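Local atomic coordinates of cell shape-determining protein MreC (PDB entry 2QF4), a protein that takes part in forming and maintaining cell shape, probably as part of the elongasome that synthesizes peripheral peptidoglycan. Residues L64-V75 and G86-E94; L98-I109 and T144-S152. All coordinates share one frame; numbering follows the deposited sequence. Where two conformers were deposited one is given.

How the interactions relate
Both contacts belong to the second of two six-stranded antiparallel barrels in the major extracellular domain of MreC, and their centres lie about 11 Å apart. Interaction 1 pairs strand 82-92 with strand 74-79 and with the loop that enters from the first barrel; interaction 2 pairs strands 97-101 and 146-151. Strands 82-92 and 97-101 are sheet neighbours, with Ile89 and Gly90 forming a classic bulge opposite Lys99. Both contacts are partly buried, interaction 1 centred about 8 Å from the centre of the chain and interaction 2 about 13 Å. Their aliphatic side chains meet where Ile88 touches Leu98 and Val75 touches Ile100. Waters fill a pairing gap in interaction 1; in interaction 2 an arginine binds loop carbonyls.

Interaction 1 (L64-V75 and G86-E94); sequences LTNTENADKISV and GIIIGYDKE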
loop_
_atom_site.group_PDB
_atom_site.type_symbol
_atom_site.label_atom_id
_atom_site.label_comp_id
_atom_site.label_asym_id
_atom_site.label_seq_id
_atom_site.Cartn_x
_atom_site.Cartn_y
_atom_site.Cartn_z
ATOM N N LEU A 64 5.317 -4.021 -0.011
ATOM C CA LEU A 64 5.362 -2.985 1.025
ATOM C C LEU A 64 6.508 -3.122 2.008
ATOM O O LEU A 64 6.757 -2.209 2.791
ATOM C CB LEU A 64 4.061 -2.996 1.839
ATOM C CG LEU A 64 2.774 -2.600 1.120
ATOM C CD1 LEU A 64 1.641 -2.542 2.167
ATOM C CD2 LEU A 64 2.890 -1.279 0.362
ATOM N N THR A 65 7.198 -4.248 2.000
ATOM C CA THR A 65 8.293 -4.505 2.939
ATOM C C THR A 65 9.660 -4.011 2.450
ATOM O O THR A 65 10.645 -4.240 3.121
ATOM C CB THR A 65 8.319 -5.990 3.260
ATOM O OG1 THR A 65 8.327 -6.724 2.027
ATOM C CG2 THR A 65 7.088 -6.388 4.091
ATOM N N ASN A 66 9.699 -3.283 1.329
ATOM C CA ASN A 66 10.936 -2.659 0.884
ATOM C C ASN A 66 11.374 -1.527 1.790
ATOM O O ASN A 66 10.579 -0.705 2.226
ATOM C CB ASN A 66 10.810 -2.201 -0.545
ATOM C CG ASN A 66 10.888 -3.352 -1.472
ATOM O OD1 ASN A 66 11.960 -3.963 -1.616
ATOM N ND2 ASN A 66 9.780 -3.701 -2.092
ATOM N N THR A 67 12.662 -1.489 2.077
ATOM C CA THR A 67 13.238 -0.493 2.973
ATOM C C THR A 67 12.849 0.925 2.576
ATOM O O THR A 67 12.364 1.692 3.404
ATOM C CB THR A 67 14.767 -0.633 3.011
ATOM O OG1 THR A 67 15.076 -1.968 3.411
ATOM C CG2 THR A 67 15.375 0.403 3.966
ATOM N N GLU A 68 13.072 1.263 1.309
ATOM C CA GLU A 68 12.691 2.539 0.760
ATOM C C GLU A 68 11.614 2.319 -0.290
ATOM O O GLU A 68 11.690 1.370 -1.057
ATOM C CB GLU A 68 13.897 3.205 0.083
ATOM C CG GLU A 68 14.978 3.615 1.027
ATOM C CD GLU A 68 14.669 4.878 1.780
ATOM O OE1 GLU A 68 13.626 5.522 1.609
ATOM O OE2 GLU A 68 15.554 5.287 2.552
ATOM N N ASN A 69 10.616 3.191 -0.292
ATOM C CA ASN A 69 9.464 3.075 -1.179
ATOM C C ASN A 69 9.237 4.419 -1.860
ATOM O O ASN A 69 8.856 5.375 -1.196
ATOM C CB ASN A 69 8.229 2.635 -0.406
ATOM C CG ASN A 69 7.161 2.082 -1.326
ATOM O OD1 ASN A 69 6.699 2.772 -2.233
ATOM N ND2 ASN A 69 6.781 0.828 -1.115
ATOM N N ALA A 70 9.405 4.465 -3.172
ATOM C CA ALA A 70 9.257 5.692 -3.948
ATOM C C ALA A 70 7.861 5.863 -4.539
ATOM O O ALA A 70 7.653 6.840 -5.281
ATOM C CB ALA A 70 10.300 5.711 -5.054
ATOM N N ASP A 71 6.918 4.959 -4.246
ATOM C CA ASP A 71 5.668 4.934 -5.004
ATOM C C ASP A 71 4.601 5.891 -4.495
ATOM O O ASP A 71 3.561 6.027 -5.142
ATOM C CB ASP A 71 5.163 3.516 -5.070
ATOM C CG ASP A 71 6.148 2.604 -5.779
ATOM O OD1 ASP A 71 6.887 3.090 -6.655
ATOM O OD2 ASP A 71 6.227 1.418 -5.411
ATOM N N LYS A 72 4.834 6.573 -3.381
ATOM C CA LYS A 72 3.916 7.635 -2.911
ATOM C C LYS A 72 2.497 7.090 -2.808
ATOM O O LYS A 72 1.531 7.752 -3.195
ATOM C CB LYS A 72 3.980 8.870 -3.826
ATOM C CG LYS A 72 5.382 9.493 -3.882
ATOM C CD LYS A 72 5.395 10.815 -4.643
ATOM C CE LYS A 72 6.819 11.408 -4.824
ATOM N NZ LYS A 72 7.488 10.776 -6.027
ATOM N N ILE A 73 2.371 5.914 -2.197
ATOM C CA ILE A 73 1.085 5.302 -1.993
ATOM C C ILE A 73 0.344 6.055 -0.894
ATOM O O ILE A 73 0.812 6.141 0.242
ATOM C CB ILE A 73 1.189 3.815 -1.607
ATOM C CG1 ILE A 73 1.878 3.005 -2.712
ATOM C CG2 ILE A 73 -0.212 3.235 -1.323
ATOM C CD1 ILE A 73 2.419 1.647 -2.184
ATOM N N SER A 74 -0.814 6.611 -1.234
ATOM C CA SER A 74 -1.650 7.339 -0.292
ATOM C C SER A 74 -2.296 6.419 0.728
ATOM O O SER A 74 -2.860 5.396 0.358
ATOM C CB SER A 74 -2.746 8.053 -1.117
ATOM O OG SER A 74 -3.803 8.541 -0.302
ATOM N N VAL A 75 -2.225 6.797 2.003
ATOM C CA VAL A 75 -2.884 6.105 3.096
ATOM C C VAL A 75 -3.608 7.113 3.954
ATOM O O VAL A 75 -3.357 8.307 3.904
ATOM C CB VAL A 75 -1.875 5.271 3.959
ATOM C CG1 VAL A 75 -1.306 4.140 3.113
ATOM C CG2 VAL A 75 -0.764 6.128 4.567
ATOM N N GLY A 86 -1.625 10.533 4.650
ATOM C CA GLY A 86 -0.179 10.552 4.470
ATOM C C GLY A 86 0.219 9.643 3.342
ATOM O O GLY A 86 -0.621 9.226 2.550
ATOM N N ILE A 87 1.504 9.347 3.248
ATOM C CA ILE A 87 2.012 8.437 2.200
ATOM C C ILE A 87 2.963 7.435 2.851
ATOM O O ILE A 87 3.654 7.709 3.801
ATOM C CB ILE A 87 2.688 9.096 0.969
ATOM C CG1 ILE A 87 3.892 9.928 1.438
ATOM C CG2 ILE A 87 1.710 9.973 0.239
ATOM C CD1 ILE A 87 4.946 10.207 0.300
ATOM N N ILE A 88 3.010 6.264 2.245
ATOM C CA ILE A 88 3.991 5.237 2.602
ATOM C C ILE A 88 5.363 5.639 2.074
ATOM O O ILE A 88 5.494 5.982 0.903
ATOM C CB ILE A 88 3.588 3.894 2.030
ATOM C CG1 ILE A 88 2.305 3.387 2.707
ATOM C CG2 ILE A 88 4.717 2.868 2.193
ATOM C CD1 ILE A 88 1.664 2.171 2.029
ATOM N N ILE A 89 6.376 5.616 2.938
ATOM C CA ILE A 89 7.751 5.992 2.515
ATOM C C ILE A 89 8.737 4.838 2.623
ATOM O O ILE A 89 9.829 4.949 2.087
ATOM C CB ILE A 89 8.242 7.251 3.283
ATOM C CG1 ILE A 89 8.302 7.005 4.788
ATOM C CG2 ILE A 89 7.387 8.453 2.908
ATOM C CD1 ILE A 89 9.145 8.047 5.586
ATOM N N GLY A 90 8.388 3.741 3.285
ATOM C CA GLY A 90 9.320 2.621 3.418
ATOM C C GLY A 90 8.917 1.690 4.511
ATOM O O GLY A 90 7.771 1.729 4.965
ATOM N N TYR A 91 9.855 0.863 4.938
ATOM C CA TYR A 91 9.593 -0.229 5.861
ATOM C C TYR A 91 10.852 -0.452 6.664
ATOM O O TYR A 91 11.956 -0.455 6.107
ATOM C CB TYR A 91 9.200 -1.523 5.132
ATOM C CG TYR A 91 8.794 -2.668 5.992
ATOM C CD1 TYR A 91 9.699 -3.657 6.327
ATOM C CD2 TYR A 91 7.501 -2.795 6.447
ATOM C CE1 TYR A 91 9.324 -4.746 7.105
ATOM C CE2 TYR A 91 7.132 -3.889 7.247
ATOM C CZ TYR A 91 8.071 -4.822 7.572
ATOM O OH TYR A 91 7.738 -5.936 8.313
ATOM N N ASP A 92 10.692 -0.591 7.971
ATOM C CA ASP A 92 11.795 -0.878 8.872
ATOM C C ASP A 92 11.812 -2.353 9.146
ATOM O O ASP A 92 10.977 -2.883 9.887
ATOM C CB ASP A 92 11.582 -0.110 10.148
ATOM C CG ASP A 92 12.689 -0.347 11.199
ATOM O OD1 ASP A 92 12.774 0.486 12.103
ATOM O OD2 ASP A 92 13.416 -1.351 11.129
ATOM N N LYS A 93 12.761 -3.035 8.495
ATOM C CA LYS A 93 12.851 -4.469 8.543
ATOM C C LYS A 93 13.237 -5.002 9.916
ATOM O O LYS A 93 12.853 -6.096 10.267
ATOM C CB LYS A 93 13.849 -4.965 7.481
ATOM C CG LYS A 93 13.399 -4.599 6.076
ATOM C CD LYS A 93 14.471 -4.867 5.018
ATOM C CE LYS A 93 13.885 -4.861 3.668
ATOM N NZ LYS A 93 12.915 -5.992 3.524
ATOM N N GLU A 94 13.923 -4.212 10.717
ATOM C CA GLU A 94 14.369 -4.672 12.037
ATOM C C GLU A 94 13.278 -4.496 13.103
ATOM O O GLU A 94 13.324 -5.162 14.133
ATOM C CB GLU A 94 15.635 -3.918 12.467
ATOM C CG GLU A 94 16.915 -3.912 11.524
ATOM C CD GLU A 94 18.137 -3.442 12.282
ATOM O OE1 GLU A 94 18.093 -2.365 12.917
ATOM O OE2 GLU A 94 19.184 -4.119 12.177
HETATM O O HOH W 1 11.234 6.674 0.475
HETATM O O HOH W 2 4.579 4.339 -1.198
HETATM O O HOH W 3 6.846 7.107 -1.277
HETATM O O HOH W 4 -2.632 10.517 1.087
#
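Val75 and Gly86 form an antiparallel hydrogen-bonded pair, Val75 N reaching Gly86 O at 3.0 Å with an N-H...O angle of 177°. Ile88 N continues the pairing to Ile73 O (3.0 Å), beyond which the backbones part. They rejoin where Asn69 N binds Ile89 O and Tyr91 N binds Thr67 O. Strands 74-79 and 82-92 form a beta hairpin of the closed antiparallel barrel, and the loop before it leads in from strand 59-63 of the other barrel.

In the gap, waters 2 and 3 both donate to Ile88 O; the first also links Asn69 OD1 with Ile73 N, the second Asn69 O with Lys72 N. Asn69 OD1 further accepts from Asp71 N, an Asx turn. Ile88 CG1 lies 3.7 Å from Val75 CG1. Tyr91 has CG anti to the backbone N (chi1 -175°), laying its ring alongside Thr65, whose CA sits 3.9 Å from the ring centroid over one face, a CH-pi contact. Gly90 CA approaches Thr67 O to 3.2 Å; a CB there would collide with that oxygen and, at these backbone angles, jam against the Ile89 carbonyl.

Thus waters partner Ile88 O, Ile73 N, Lys72 N and Asn69 O where pairing is interrupted, while Ile88 packs against Val75, Ile73 and Leu64 on the buried side.

Interaction 2 (L98-I109 and T144-S152); sequences LKISQLNSNSDI and TREVTVKLS
Ser107 O is gripped by both terminal nitrogens of Arg145, NH1 and NH2, each 2.9 Å away and approaching from the same face of the carbonyl plane. NH2 also donates to Ser105 O at 2.9 Å, and both acceptors lie at the edge of the guanidinium, near its plane. This sets the group's rotation, while Ile109 CD1 covers one face, 3.4 Å above the plane and displaced from its middle. A bend at chi3 (64°) turns the guanidinium of Arg145 into the loop; water 6 accepts from NE. The loop is itself braced by an ST turn, Ser107 N donating to Ser105 OG.

Beyond the arginine, strands 98-101 and 146-151 run antiparallel as neighbours in the closed barrel. Leu98-Val149 and Ile100-Val147 are the hydrogen-bonded pairs between these two strands, with Leu98 N 2.8 Å from Val149 O. Their side chains share one face of the sheet, where Ile100 CD1 presses against Val149 CG2 at 3.5 Å, a closely packed pair of methyls. The Leu98 and Leu151 side chains cross at about a right angle, their CD2 atoms touching, and Val147 CG2 packs against Leu103 CD1 (3.7 Å). The aliphatic part of Lys99 runs obliquely past Glu146: Lys99 CE lies 3.4 Å from Glu146 OE2, while Lys99 NZ, 4.3 Å from the same oxygen, is too far for a salt bridge.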
loop_
_atom_site.group_PDB
_atom_site.type_symbol
_atom_site.label_atom_id
_atom_site.label_comp_id
_atom_site.label_asym_id
_atom_site.label_seq_id
_atom_site.Cartn_x
_atom_site.Cartn_y
_atom_site.Cartn_z
ATOM N N LEU A 98 5.821 -0.696 8.784
ATOM C CA LEU A 98 5.697 0.254 7.681
ATOM C C LEU A 98 5.834 1.679 8.207
ATOM O O LEU A 98 5.373 1.987 9.297
ATOM C CB LEU A 98 4.310 0.046 7.077
ATOM C CG LEU A 98 4.007 0.723 5.758
ATOM C CD1 LEU A 98 4.733 0.019 4.635
ATOM C CD2 LEU A 98 2.486 0.742 5.572
ATOM N N LYS A 99 6.444 2.539 7.402
ATOM C CA LYS A 99 6.656 3.949 7.737
ATOM C C LYS A 99 5.815 4.850 6.858
ATOM O O LYS A 99 5.829 4.700 5.628
ATOM C CB LYS A 99 8.136 4.317 7.518
ATOM C CG LYS A 99 9.035 3.513 8.454
ATOM C CD LYS A 99 10.521 3.593 8.073
ATOM C CE LYS A 99 11.110 4.912 8.441
ATOM N NZ LYS A 99 12.606 4.796 8.631
ATOM N N ILE A 100 5.113 5.774 7.511
ATOM C CA ILE A 100 4.232 6.735 6.832
ATOM C C ILE A 100 4.632 8.142 7.246
ATOM O O ILE A 100 4.962 8.411 8.399
ATOM C CB ILE A 100 2.776 6.443 7.223
ATOM C CG1 ILE A 100 2.347 5.056 6.593
ATOM C CG2 ILE A 100 1.834 7.563 6.790
ATOM C CD1 ILE A 100 1.063 4.491 7.206
ATOM N N SER A 101 4.628 9.054 6.279
ATOM C CA SER A 101 4.902 10.450 6.593
ATOM C C SER A 101 4.057 11.364 5.712
ATOM O O SER A 101 3.070 10.925 5.141
ATOM C CB SER A 101 6.392 10.711 6.509
ATOM O OG SER A 101 6.786 10.701 5.175
ATOM N N GLN A 102 4.422 12.624 5.660
ATOM C CA GLN A 102 3.692 13.669 4.934
ATOM C C GLN A 102 2.269 13.754 5.427
ATOM O O GLN A 102 1.315 13.782 4.658
ATOM C CB GLN A 102 3.760 13.466 3.442
ATOM C CG GLN A 102 5.188 13.526 2.903
ATOM C CD GLN A 102 5.274 13.641 1.381
ATOM O OE1 GLN A 102 4.302 13.481 0.680
ATOM N NE2 GLN A 102 6.438 13.985 0.908
ATOM N N LEU A 103 2.108 13.785 6.750
ATOM C CA LEU A 103 0.771 13.787 7.337
ATOM C C LEU A 103 0.082 15.131 7.179
ATOM O O LEU A 103 0.689 16.166 7.361
ATOM C CB LEU A 103 0.871 13.455 8.809
ATOM C CG LEU A 103 1.616 12.160 9.174
ATOM C CD1 LEU A 103 1.712 12.047 10.719
ATOM C CD2 LEU A 103 0.900 10.957 8.576
ATOM N N ASN A 104 -1.211 15.118 6.890
ATOM C CA ASN A 104 -1.956 16.350 6.628
ATOM C C ASN A 104 -2.571 16.972 7.863
ATOM O O ASN A 104 -3.328 17.917 7.754
ATOM C CB ASN A 104 -3.022 16.172 5.528
ATOM C CG ASN A 104 -4.281 15.545 6.020
ATOM O OD1 ASN A 104 -4.262 14.782 6.986
ATOM N ND2 ASN A 104 -5.396 15.842 5.331
ATOM N N SER A 105 -2.257 16.464 9.037
ATOM C CA SER A 105 -2.911 16.875 10.289
ATOM C C SER A 105 -1.957 16.718 11.454
ATOM O O SER A 105 -1.090 15.836 11.430
ATOM C CB SER A 105 -4.130 15.954 10.507
ATOM O OG SER A 105 -4.761 16.107 11.725
ATOM N N ASN A 106 -2.166 17.539 12.487
ATOM C CA ASN A 106 -1.471 17.345 13.751
ATOM C C ASN A 106 -2.357 16.679 14.792
ATOM O O ASN A 106 -2.027 16.695 15.977
ATOM C CB ASN A 106 -0.868 18.638 14.284
ATOM C CG ASN A 106 -0.084 19.321 13.249
ATOM O OD1 ASN A 106 0.817 18.707 12.630
ATOM N ND2 ASN A 106 -0.435 20.559 12.999
ATOM N N SER A 107 -3.461 16.055 14.355
ATOM C CA SER A 107 -4.289 15.232 15.242
ATOM C C SER A 107 -3.467 14.241 16.021
ATOM O O SER A 107 -2.512 13.653 15.492
ATOM C CB SER A 107 -5.327 14.394 14.455
ATOM O OG SER A 107 -6.045 13.518 15.356
ATOM N N ASP A 108 -3.887 13.959 17.245
ATOM C CA ASP A 108 -3.359 12.819 17.955
ATOM C C ASP A 108 -3.538 11.558 17.103
ATOM O O ASP A 108 -4.516 11.401 16.382
ATOM C CB ASP A 108 -4.071 12.615 19.293
ATOM C CG ASP A 108 -3.780 13.693 20.313
ATOM O OD1 ASP A 108 -2.900 14.558 20.114
ATOM O OD2 ASP A 108 -4.475 13.651 21.355
ATOM N N ILE A 109 -2.563 10.663 17.210
ATOM C CA ILE A 109 -2.587 9.372 16.549
ATOM C C ILE A 109 -2.165 8.366 17.596
ATOM O O ILE A 109 -1.183 8.601 18.304
ATOM C CB ILE A 109 -1.651 9.356 15.325
ATOM C CG1 ILE A 109 -2.174 10.267 14.207
ATOM C CG2 ILE A 109 -1.467 7.917 14.771
ATOM C CD1 ILE A 109 -1.182 10.468 13.076
ATOM N N THR A 144 7.490 16.906 10.026
ATOM C CA THR A 144 8.053 15.589 9.748
ATOM C C THR A 144 7.687 14.490 10.753
ATOM O O THR A 144 8.356 13.460 10.834
ATOM C CB THR A 144 9.556 15.727 9.525
ATOM O OG1 THR A 144 10.083 16.552 10.544
ATOM C CG2 THR A 144 9.822 16.383 8.150
ATOM N N ARG A 145 6.567 14.651 11.451
ATOM C CA ARG A 145 6.046 13.523 12.217
ATOM C C ARG A 145 5.873 12.314 11.294
ATOM O O ARG A 145 5.359 12.417 10.161
ATOM C CB ARG A 145 4.714 13.850 12.900
ATOM C CG ARG A 145 4.138 12.728 13.735
ATOM C CD ARG A 145 3.028 13.162 14.673
ATOM N NE ARG A 145 1.858 13.660 13.961
ATOM C CZ ARG A 145 0.603 13.530 14.378
ATOM N NH1 ARG A 145 0.284 12.876 15.486
ATOM N NH2 ARG A 145 -0.367 14.051 13.647
ATOM N N GLU A 146 6.221 11.147 11.823
ATOM C CA GLU A 146 6.152 9.885 11.098
ATOM C C GLU A 146 5.327 8.903 11.922
ATOM O O GLU A 146 5.289 8.988 13.135
ATOM C CB GLU A 146 7.574 9.327 10.947
ATOM C CG GLU A 146 7.776 7.983 10.278
ATOM C CD GLU A 146 9.183 7.453 10.557
ATOM O OE1 GLU A 146 10.142 8.265 10.457
ATOM O OE2 GLU A 146 9.336 6.266 10.981
ATOM N N VAL A 147 4.670 7.997 11.244
ATOM C CA VAL A 147 3.881 6.958 11.869
ATOM C C VAL A 147 4.450 5.618 11.490
ATOM O O VAL A 147 4.761 5.379 10.312
ATOM C CB VAL A 147 2.393 7.018 11.452
ATOM C CG1 VAL A 147 1.541 6.067 12.282
ATOM C CG2 VAL A 147 1.858 8.428 11.565
ATOM N N THR A 148 4.555 4.701 12.446
ATOM C CA THR A 148 4.880 3.307 12.182
ATOM C C THR A 148 3.638 2.447 12.324
ATOM O O THR A 148 2.802 2.686 13.214
ATOM C CB THR A 148 6.059 2.794 13.028
ATOM O OG1 THR A 148 5.788 2.949 14.423
ATOM C CG2 THR A 148 7.370 3.526 12.661
ATOM N N VAL A 149 3.509 1.479 11.418
ATOM C CA VAL A 149 2.317 0.693 11.254
ATOM C C VAL A 149 2.651 -0.801 11.151
ATOM O O VAL A 149 3.570 -1.205 10.433
ATOM C CB VAL A 149 1.565 1.158 9.992
ATOM C CG1 VAL A 149 0.387 0.250 9.590
ATOM C CG2 VAL A 149 1.078 2.604 10.149
ATOM N N LYS A 150 1.866 -1.601 11.851
ATOM C CA LYS A 150 1.964 -3.057 11.747
ATOM C C LYS A 150 1.039 -3.511 10.626
ATOM O O LYS A 150 -0.165 -3.322 10.696
ATOM C CB LYS A 150 1.560 -3.714 13.064
ATOM C CG LYS A 150 1.650 -5.218 13.020
ATOM C CD LYS A 150 1.234 -5.884 14.298
ATOM C CE LYS A 150 1.709 -7.339 14.356
ATOM N NZ LYS A 150 1.501 -7.930 15.686
ATOM N N LEU A 151 1.617 -4.131 9.612
ATOM C CA LEU A 151 0.851 -4.611 8.455
ATOM C C LEU A 151 -0.097 -5.708 8.829
ATOM O O LEU A 151 0.254 -6.604 9.589
ATOM C CB LEU A 151 1.820 -5.095 7.368
ATOM C CG LEU A 151 2.692 -4.017 6.705
ATOM C CD1 LEU A 151 3.764 -4.613 5.828
ATOM C CD2 LEU A 151 1.809 -3.071 5.906
ATOM N N SER A 152 -1.302 -5.666 8.300
ATOM C CA SER A 152 -2.245 -6.755 8.590
ATOM C C SER A 152 -2.211 -7.917 7.601
ATOM O O SER A 152 -2.774 -8.968 7.900
ATOM C CB SER A 152 -3.644 -6.231 8.783
ATOM O OG SER A 152 -3.987 -5.424 7.714
HETATM O O HOH W 5 4.443 14.408 8.554
HETATM O O HOH W 6 2.039 15.973 12.113
#